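PDB 2Z4T: beta-galactoside alpha-2,6-sialyltransferase from Photobacterium sp., which transfers sialic acid from a CMP-linked donor to galactosides such as lactose, forming an alpha-2,6 linkage. Local coordinates for residues P115-Y120 / Q146-W151; D134-E139 / K162-T167; N195-S200 / V224-L229. All blocks are in the same frame, centred on the assembly; numbering follows the deposited sequence.

How the contacts relate
Contacts 1 and 3 lie in one sheet, their centres about 9 Å apart. Strand 103-122 carries 115-120 and lies between strands 146-151 and 194-201. The backbones meet where Leu117 N approaches Asn195 O at 2.7 Å. Contact 2 is about 9 Å from contact 1, centre to centre, and packs helix 126-141 against the end of helix 158-164. Strand 166-168 then extends the sheet, with Thr167 N 2.7 Å from Arg147 O. Contacts 2 and 3 are farther apart, about 15 Å between centres. Contact 1 reaches the magnesium site: the side chain of Trp151 is about 4 Å from a bound magnesium ion. In contact 3 the side chain of Ser200 is about 10 Å from the galactose of the acceptor.

Contact 1 (P115-Y120 / Q146-W151); sequences PSLEVY and QRYIAW
This is the first beta-alpha-beta unit of the sialyltransferase domain, in which Leu117 to Tyr120 pair in parallel with Gln146 to Ile149. The backbones exchange five hydrogen bonds, from Gln146 N to Ser116 O at one end to Ala150 N to Tyr120 O at the other. On the face with Leu117 and Tyr148, Leu117 CD1 sits over the centre of the Tyr148 ring. It is 3.6 Å from the ring centroid, a CH-pi contact. Leu117 CG is anti to the backbone N (chi1 -168°), beside the carbonyl carbon, and its CD1 branch does the touching. Helix 126-141 connects the two strands, as in the Rossmann-like half of a GT-B fold. The face with Glu118, Arg147, Tyr120 and Ile149 carries the polar cluster. Glu118 and Arg147 lie side by side and point the same way. Arg147 NE reaches Glu118 OE2 at 2.7 Å in a bent salt bridge, with the carboxylate and guanidinium planes 60° apart. Tyr120 OH donates to Glu118 OE2 at 2.6 Å from the opposite face of the carboxylate. The two donors would favour the ionised form of Glu118. Further along, Trp151 NE1 approaches Tyr120 CB at 4.1 Å but hydrogen-bonds Gln131.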
loop_
_atom_site.group_PDB
_atom_site.type_symbol
_atom_site.label_atom_id
_atom_site.label_comp_id
_atom_site.label_asym_id
_atom_site.label_seq_id
_atom_site.Cartn_x
_atom_site.Cartn_y
_atom_site.Cartn_z
ATOM N N PRO A 115 -0.732 0.676 23.410
ATOM C CA PRO A 115 -0.607 1.706 22.375
ATOM C C PRO A 115 0.126 1.102 21.171
ATOM O O PRO A 115 1.092 0.338 21.334
ATOM C CB PRO A 115 0.283 2.759 23.034
ATOM C CG PRO A 115 0.063 2.569 24.510
ATOM C CD PRO A 115 -0.163 1.105 24.704
ATOM N N SER A 116 -0.344 1.412 19.974
ATOM C CA SER A 116 0.238 0.826 18.776
ATOM C C SER A 116 0.443 1.849 17.657
ATOM O O SER A 116 -0.264 2.866 17.540
ATOM C CB SER A 116 -0.601 -0.346 18.285
ATOM O OG SER A 116 -1.814 0.133 17.734
ATOM N N LEU A 117 1.438 1.562 16.842
ATOM C CA LEU A 117 1.805 2.418 15.744
ATOM C C LEU A 117 1.955 1.544 14.494
ATOM O O LEU A 117 2.399 0.362 14.555
ATOM C CB LEU A 117 3.098 3.149 16.087
ATOM C CG LEU A 117 3.548 4.313 15.212
ATOM C CD1 LEU A 117 2.500 5.409 15.196
ATOM C CD2 LEU A 117 4.886 4.858 15.692
ATOM N N GLU A 118 1.515 2.117 13.372
ATOM C CA GLU A 118 1.683 1.517 12.061
ATOM C C GLU A 118 2.293 2.572 11.170
ATOM O O GLU A 118 1.725 3.657 11.038
ATOM C CB GLU A 118 0.343 1.109 11.490
ATOM C CG GLU A 118 -0.268 -0.108 12.137
ATOM C CD GLU A 118 -1.679 -0.356 11.629
ATOM O OE1 GLU A 118 -2.271 -1.385 12.014
ATOM O OE2 GLU A 118 -2.191 0.492 10.858
ATOM N N VAL A 119 3.459 2.257 10.594
ATOM C CA VAL A 119 4.192 3.176 9.726
ATOM C C VAL A 119 4.251 2.615 8.293
ATOM O O VAL A 119 4.580 1.441 8.089
ATOM C CB VAL A 119 5.604 3.425 10.276
ATOM C CG1 VAL A 119 6.350 4.433 9.421
ATOM C CG2 VAL A 119 5.560 3.907 11.739
ATOM N N TYR A 120 3.925 3.446 7.305
ATOM C CA TYR A 120 3.892 3.022 5.908
ATOM C C TYR A 120 4.641 4.005 5.021
ATOM O O TYR A 120 4.296 5.193 4.983
ATOM C CB TYR A 120 2.454 2.959 5.397
ATOM C CG TYR A 120 1.453 2.178 6.239
ATOM C CD1 TYR A 120 1.104 0.878 5.890
ATOM C CD2 TYR A 120 0.825 2.764 7.344
ATOM C CE1 TYR A 120 0.178 0.148 6.626
ATOM C CE2 TYR A 120 -0.114 2.052 8.095
ATOM C CZ TYR A 120 -0.433 0.736 7.718
ATOM O OH TYR A 120 -1.352 0.006 8.420
ATOM N N GLN A 146 -2.403 4.163 15.782
ATOM C CA GLN A 146 -2.051 5.419 15.111
ATOM C C GLN A 146 -1.319 5.068 13.829
ATOM O O GLN A 146 -0.557 4.088 13.785
ATOM C CB GLN A 146 -1.110 6.272 15.976
ATOM C CG GLN A 146 -1.780 7.090 17.096
ATOM C CD GLN A 146 -2.872 8.060 16.605
ATOM O OE1 GLN A 146 -3.874 8.265 17.284
ATOM N NE2 GLN A 146 -2.677 8.652 15.425
ATOM N N ARG A 147 -1.502 5.883 12.795
ATOM C CA ARG A 147 -0.946 5.551 11.489
ATOM C C ARG A 147 -0.169 6.705 10.887
ATOM O O ARG A 147 -0.662 7.828 10.790
ATOM C CB ARG A 147 -2.042 5.061 10.549
ATOM C CG ARG A 147 -2.766 3.874 11.107
ATOM C CD ARG A 147 -3.740 3.246 10.111
ATOM N NE ARG A 147 -4.369 2.118 10.777
ATOM C CZ ARG A 147 -5.443 2.218 11.558
ATOM N NH1 ARG A 147 -6.049 3.390 11.707
ATOM N NH2 ARG A 147 -5.916 1.136 12.172
ATOM N N TYR A 148 1.063 6.403 10.498
ATOM C CA TYR A 148 1.959 7.374 9.911
ATOM C C TYR A 148 2.274 6.917 8.498
ATOM O O TYR A 148 2.682 5.765 8.283
ATOM C CB TYR A 148 3.269 7.441 10.692
ATOM C CG TYR A 148 3.194 7.960 12.110
ATOM C CD1 TYR A 148 2.046 8.561 12.604
ATOM C CD2 TYR A 148 4.315 7.886 12.947
ATOM C CE1 TYR A 148 1.991 9.038 13.912
ATOM C CE2 TYR A 148 4.280 8.366 14.235
ATOM C CZ TYR A 148 3.116 8.948 14.714
ATOM O OH TYR A 148 3.073 9.417 15.997
ATOM N N ILE A 149 2.096 7.823 7.545
ATOM C CA ILE A 149 2.425 7.564 6.161
ATOM C C ILE A 149 3.462 8.550 5.657
ATOM O O ILE A 149 3.545 9.699 6.130
ATOM C CB ILE A 149 1.172 7.636 5.255
ATOM C CG1 ILE A 149 0.596 9.058 5.193
ATOM C CG2 ILE A 149 0.143 6.600 5.686
ATOM C CD1 ILE A 149 -0.624 9.223 4.259
ATOM N N ALA A 150 4.278 8.093 4.714
ATOM C CA ALA A 150 5.090 9.001 3.928
ATOM C C ALA A 150 4.958 8.475 2.522
ATOM O O ALA A 150 5.637 7.511 2.142
ATOM C CB ALA A 150 6.533 9.009 4.393
ATOM N N TRP A 151 4.034 9.083 1.779
ATOM C CA TRP A 151 3.619 8.608 0.447
ATOM C C TRP A 151 3.912 9.649 -0.607
ATOM O O TRP A 151 3.822 10.853 -0.357
ATOM C CB TRP A 151 2.113 8.325 0.401
ATOM C CG TRP A 151 1.649 7.002 0.997
ATOM C CD1 TRP A 151 2.424 5.924 1.327
ATOM C CD2 TRP A 151 0.293 6.625 1.303
ATOM N NE1 TRP A 151 1.640 4.906 1.834
ATOM C CE2 TRP A 151 0.331 5.310 1.826
ATOM C CE3 TRP A 151 -0.948 7.274 1.189
ATOM C CZ2 TRP A 151 -0.824 4.627 2.229
ATOM C CZ3 TRP A 151 -2.100 6.600 1.598
ATOM C CH2 TRP A 151 -2.033 5.286 2.098
#

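Contact 2 (D134-E139 / K162-T167); sequences DIIKSE and KELNIT
Ser138 OG, next to the Glu139 that meets Leu164, is held by two groups of the sheet, Glu118 OE1 and Arg147 NH2. The same guanidinium reaches the other segment, where Arg147 NH1 bonds Leu164 O. One arginine therefore ties both sides together, although no hydrogen bond passes directly between them. The direct contact is apolar and centres on Leu164. Leu164 CD2 lies against Glu139 CB at 3.6 Å. Leu164 CD1 meets Ile135 CG2 at 3.9 Å. Both Ile135 and Glu139 cross the leucine side chain at about a right angle. Ile135 CG2 also touches Ile166 CD1 at 4.2 Å, and Ile136 CG1 reaches Leu164 CD1 at 4.3 Å. Glu139 CG is anti to the backbone N (chi1 -175°), which sets it 3.6 Å from Glu163 O. The glutamate then bends at chi2. Its OE2 stays 7.0 Å from Glu163 OE2, and the latter forms a salt bridge with Lys329. The second segment turns sharply at Asn165, which has a positive phi of 61°. This is a Schellman motif, and it leads the chain from helix 158-164 into strand 166-168. The contact thus joins two helices of the Rossmann-like domain beside its sheet. Ile135 also rests on Tyr120, Arg147 and Trp151 of the strands. Helix 328-338 covers another part, with Gln330 and Phe334 on Ile136, and Leu333 and Ile337 on Leu164.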
loop_
_atom_site.group_PDB
_atom_site.type_symbol
_atom_site.label_atom_id
_atom_site.label_comp_id
_atom_site.label_asym_id
_atom_site.label_seq_id
_atom_site.Cartn_x
_atom_site.Cartn_y
_atom_site.Cartn_z
ATOM N N ASP A 134 -4.178 -2.073 3.419
ATOM C CA ASP A 134 -3.856 -2.497 4.794
ATOM C C ASP A 134 -4.396 -1.541 5.862
ATOM O O ASP A 134 -4.812 -1.985 6.938
ATOM C CB ASP A 134 -2.356 -2.649 4.985
ATOM C CG ASP A 134 -1.777 -3.809 4.196
ATOM O OD1 ASP A 134 -2.531 -4.710 3.720
ATOM O OD2 ASP A 134 -0.549 -3.819 4.041
ATOM N N ILE A 135 -4.395 -0.241 5.553
ATOM C CA ILE A 135 -4.785 0.777 6.503
ATOM C C ILE A 135 -6.283 0.702 6.710
ATOM O O ILE A 135 -6.750 0.660 7.855
ATOM C CB ILE A 135 -4.390 2.174 6.004
ATOM C CG1 ILE A 135 -2.885 2.387 6.174
ATOM C CG2 ILE A 135 -5.219 3.282 6.681
ATOM C CD1 ILE A 135 -2.309 3.576 5.381
ATOM N N ILE A 136 -7.034 0.689 5.612
ATOM C CA ILE A 136 -8.471 0.588 5.678
ATOM C C ILE A 136 -8.932 -0.671 6.459
ATOM O O ILE A 136 -9.778 -0.574 7.345
ATOM C CB ILE A 136 -9.109 0.666 4.262
ATOM C CG1 ILE A 136 -8.736 2.010 3.625
ATOM C CG2 ILE A 136 -10.639 0.512 4.353
ATOM C CD1 ILE A 136 -9.264 2.221 2.273
ATOM N N LYS A 137 -8.346 -1.831 6.169
ATOM C CA LYS A 137 -8.645 -3.038 6.940
ATOM C C LYS A 137 -8.314 -2.862 8.438
ATOM O O LYS A 137 -9.074 -3.285 9.317
ATOM C CB LYS A 137 -7.904 -4.246 6.363
ATOM C CG LYS A 137 -8.213 -5.529 7.097
ATOM C CD LYS A 137 -7.693 -6.743 6.394
ATOM C CE LYS A 137 -7.667 -7.934 7.353
ATOM N NZ LYS A 137 -6.880 -9.087 6.796
ATOM N N SER A 138 -7.193 -2.208 8.713
ATOM C CA SER A 138 -6.714 -2.071 10.065
ATOM C C SER A 138 -7.576 -1.096 10.858
ATOM O O SER A 138 -7.700 -1.202 12.084
ATOM C CB SER A 138 -5.240 -1.650 10.060
ATOM O OG SER A 138 -4.802 -1.265 11.345
ATOM N N GLU A 139 -8.177 -0.139 10.172
ATOM C CA GLU A 139 -8.986 0.832 10.891
ATOM C C GLU A 139 -10.148 0.098 11.550
ATOM O O GLU A 139 -10.581 0.481 12.631
ATOM C CB GLU A 139 -9.469 1.959 9.981
ATOM C CG GLU A 139 -10.214 3.084 10.697
ATOM C CD GLU A 139 -11.686 2.775 11.013
ATOM O OE1 GLU A 139 -12.281 1.811 10.451
ATOM O OE2 GLU A 139 -12.257 3.521 11.844
ATOM N N LYS A 162 -8.204 11.837 9.075
ATOM C CA LYS A 162 -8.869 11.809 10.363
ATOM C C LYS A 162 -9.668 10.506 10.512
ATOM O O LYS A 162 -9.605 9.840 11.534
ATOM C CB LYS A 162 -9.731 13.053 10.564
ATOM C CG LYS A 162 -9.878 13.430 12.039
ATOM C CD LYS A 162 -11.217 12.954 12.649
ATOM C CE LYS A 162 -12.299 14.064 12.611
ATOM N NZ LYS A 162 -13.595 13.639 13.238
ATOM N N GLU A 163 -10.364 10.119 9.461
ATOM C CA GLU A 163 -11.135 8.899 9.483
ATOM C C GLU A 163 -10.275 7.648 9.685
ATOM O O GLU A 163 -10.751 6.637 10.194
ATOM C CB GLU A 163 -11.877 8.792 8.169
ATOM C CG GLU A 163 -13.202 8.156 8.261
ATOM C CD GLU A 163 -13.992 8.372 7.004
ATOM O OE1 GLU A 163 -13.898 9.470 6.393
ATOM O OE2 GLU A 163 -14.714 7.431 6.639
ATOM N N LEU A 164 -9.011 7.711 9.276
ATOM C CA LEU A 164 -8.141 6.536 9.354
ATOM C C LEU A 164 -7.004 6.708 10.340
ATOM O O LEU A 164 -6.082 5.887 10.377
ATOM C CB LEU A 164 -7.598 6.167 7.973
ATOM C CG LEU A 164 -8.650 5.752 6.956
ATOM C CD1 LEU A 164 -8.061 5.777 5.581
ATOM C CD2 LEU A 164 -9.192 4.372 7.288
ATOM N N ASN A 165 -7.070 7.771 11.142
ATOM C CA ASN A 165 -6.069 7.991 12.175
ATOM C C ASN A 165 -4.654 8.163 11.605
ATOM O O ASN A 165 -3.658 7.716 12.217
ATOM C CB ASN A 165 -6.070 6.785 13.103
ATOM C CG ASN A 165 -6.786 7.035 14.397
ATOM O OD1 ASN A 165 -6.589 6.284 15.331
ATOM N ND2 ASN A 165 -7.600 8.092 14.476
ATOM N N ILE A 166 -4.580 8.785 10.426
ATOM C CA ILE A 166 -3.327 8.997 9.706
ATOM C C ILE A 166 -2.731 10.359 10.053
ATOM O O ILE A 166 -3.453 11.351 10.110
ATOM C CB ILE A 166 -3.552 8.951 8.167
ATOM C CG1 ILE A 166 -3.794 7.516 7.690
ATOM C CG2 ILE A 166 -2.365 9.561 7.422
ATOM C CD1 ILE A 166 -4.490 7.424 6.344
ATOM N N THR A 167 -1.423 10.390 10.295
ATOM C CA THR A 167 -0.628 11.606 10.177
ATOM C C THR A 167 0.305 11.385 8.992
ATOM O O THR A 167 0.862 10.298 8.840
ATOM C CB THR A 167 0.231 11.858 11.424
ATOM O OG1 THR A 167 -0.565 11.690 12.601
ATOM C CG2 THR A 167 0.822 13.252 11.394
#

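Contact 3 (N195-S200 / V224-L229); sequences NVKLSS and VTNIDL
Val224 starts the pairing, its CG1 4.3 Å from Leu198 CD1 on the face they share. Thr225 N donates to Val196 O at 2.8 Å. Thr225 is an extra residue in the register, a beta bulge: two residues separate Val224 from Ile227, but only Lys197 separates their partners Val196 and Leu198. Thr225 OG1 lies between the backbone N and the carbonyl carbon (chi1 68°) and meets Lys197 CG at 3.5 Å. Its CG2 lies 3.7 Å from Asn195 OD1. Asn226 O accepts a nearly straight bond from Leu198 N. Asn226 ND2 donates to Asp228 OD1 at 2.9 Å, almost in its own amide plane but from above the carboxylate. A water also sits 2.7 Å from Asn226 ND2. Ile227 turns to the face of Leu198, its CG2 near Leu198 O. Asp228 uses both its backbone N and O toward strand 194-201: N donates to Leu198 O, and O accepts from Ser200 N. A second water, 2.8 Å from Ser199 OG, donates to Asp228 OD2. Ser199 OG also bonds Gln131. Leu229 ends the run, its CA 3.4 Å from Ser200 O. Helix 205-216 links the strands and covers the face of Leu198, Ile227 and Leu229. In the sheet, strand 194-201 has strand 103-122 on its other side, and strand 222-230 has strand 288-292.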
loop_
_atom_site.group_PDB
_atom_site.type_symbol
_atom_site.label_atom_id
_atom_site.label_comp_id
_atom_site.label_asym_id
_atom_site.label_seq_id
_atom_site.Cartn_x
_atom_site.Cartn_y
_atom_site.Cartn_z
ATOM N N ASN A 195 3.525 -1.241 20.542
ATOM C CA ASN A 195 3.606 -2.128 19.390
ATOM C C ASN A 195 3.778 -1.309 18.111
ATOM O O ASN A 195 3.011 -0.371 17.859
ATOM C CB ASN A 195 2.374 -3.035 19.292
ATOM C CG ASN A 195 2.356 -4.115 20.368
ATOM O OD1 ASN A 195 3.401 -4.520 20.898
ATOM N ND2 ASN A 195 1.164 -4.583 20.698
ATOM N N VAL A 196 4.803 -1.648 17.331
ATOM C CA VAL A 196 5.044 -0.994 16.033
ATOM C C VAL A 196 4.965 -1.991 14.871
ATOM O O VAL A 196 5.590 -3.059 14.900
ATOM C CB VAL A 196 6.411 -0.264 15.988
ATOM C CG1 VAL A 196 6.658 0.336 14.617
ATOM C CG2 VAL A 196 6.480 0.810 17.050
ATOM N N LYS A 197 4.162 -1.652 13.869
ATOM C CA LYS A 197 4.242 -2.305 12.557
ATOM C C LYS A 197 4.912 -1.367 11.548
ATOM O O LYS A 197 4.684 -0.151 11.570
ATOM C CB LYS A 197 2.863 -2.667 12.067
ATOM C CG LYS A 197 2.316 -3.925 12.676
ATOM C CD LYS A 197 0.816 -3.960 12.463
ATOM C CE LYS A 197 0.312 -5.347 12.041
ATOM N NZ LYS A 197 0.213 -5.494 10.553
ATOM N N LEU A 198 5.747 -1.925 10.681
ATOM C CA LEU A 198 6.417 -1.132 9.667
ATOM C C LEU A 198 6.136 -1.720 8.302
ATOM O O LEU A 198 6.034 -2.953 8.145
ATOM C CB LEU A 198 7.932 -1.063 9.901
ATOM C CG LEU A 198 8.463 -0.466 11.211
ATOM C CD1 LEU A 198 9.965 -0.644 11.287
ATOM C CD2 LEU A 198 8.087 1.016 11.397
ATOM N N SER A 199 6.010 -0.834 7.315
ATOM C CA SER A 199 5.728 -1.247 5.966
ATOM C C SER A 199 6.506 -0.399 4.968
ATOM O O SER A 199 6.511 0.833 5.046
ATOM C CB SER A 199 4.224 -1.161 5.668
ATOM O OG SER A 199 3.937 -1.727 4.392
ATOM N N SER A 200 7.140 -1.064 4.010
ATOM C CA SER A 200 7.904 -0.359 3.006
ATOM C C SER A 200 7.886 -1.019 1.646
ATOM O O SER A 200 7.744 -2.246 1.532
ATOM C CB SER A 200 9.362 -0.204 3.436
ATOM O OG SER A 200 10.131 0.354 2.378
ATOM N N VAL A 224 8.631 -4.278 17.724
ATOM C CA VAL A 224 8.366 -4.276 16.307
ATOM C C VAL A 224 7.678 -5.595 16.004
ATOM O O VAL A 224 8.333 -6.620 15.896
ATOM C CB VAL A 224 9.665 -4.102 15.496
ATOM C CG1 VAL A 224 9.357 -3.957 13.998
ATOM C CG2 VAL A 224 10.448 -2.883 16.014
ATOM N N THR A 225 6.356 -5.573 15.879
ATOM C CA THR A 225 5.628 -6.827 15.745
ATOM C C THR A 225 5.649 -7.401 14.333
ATOM O O THR A 225 5.497 -8.610 14.166
ATOM C CB THR A 225 4.176 -6.736 16.269
ATOM O OG1 THR A 225 3.399 -5.874 15.423
ATOM C CG2 THR A 225 4.160 -6.226 17.710
ATOM N N ASN A 226 5.863 -6.544 13.330
ATOM C CA ASN A 226 5.875 -6.971 11.916
ATOM C C ASN A 226 6.482 -5.925 10.985
ATOM O O ASN A 226 6.303 -4.706 11.178
ATOM C CB ASN A 226 4.453 -7.329 11.413
ATOM C CG ASN A 226 4.446 -7.833 9.962
ATOM O OD1 ASN A 226 4.848 -8.975 9.686
ATOM N ND2 ASN A 226 4.002 -6.979 9.027
ATOM N N ILE A 227 7.197 -6.418 9.975
ATOM C CA ILE A 227 7.609 -5.602 8.842
ATOM C C ILE A 227 7.025 -6.208 7.575
ATOM O O ILE A 227 7.253 -7.382 7.267
ATOM C CB ILE A 227 9.150 -5.473 8.723
ATOM C CG1 ILE A 227 9.756 -5.055 10.076
ATOM C CG2 ILE A 227 9.510 -4.505 7.608
ATOM C CD1 ILE A 227 11.253 -4.902 10.076
ATOM N N ASP A 228 6.239 -5.401 6.865
ATOM C CA ASP A 228 5.685 -5.773 5.561
ATOM C C ASP A 228 6.530 -5.181 4.453
ATOM O O ASP A 228 6.858 -3.990 4.480
ATOM C CB ASP A 228 4.266 -5.237 5.412
ATOM C CG ASP A 228 3.230 -6.120 6.072
ATOM O OD1 ASP A 228 3.470 -7.347 6.185
ATOM O OD2 ASP A 228 2.154 -5.571 6.462
ATOM N N LEU A 229 6.861 -6.003 3.471
ATOM C CA LEU A 229 7.580 -5.531 2.299
ATOM C C LEU A 229 6.753 -5.759 1.022
ATOM O O LEU A 229 6.382 -6.903 0.696
ATOM C CB LEU A 229 8.961 -6.190 2.236
ATOM C CG LEU A 229 9.629 -5.866 3.583
ATOM C CD1 LEU A 229 10.231 -7.084 4.281
ATOM C CD2 LEU A 229 10.566 -4.644 3.539
HETATM O O HOH W 1 3.705 -4.278 9.113
HETATM O O HOH W 2 1.472 -2.633 5.363
#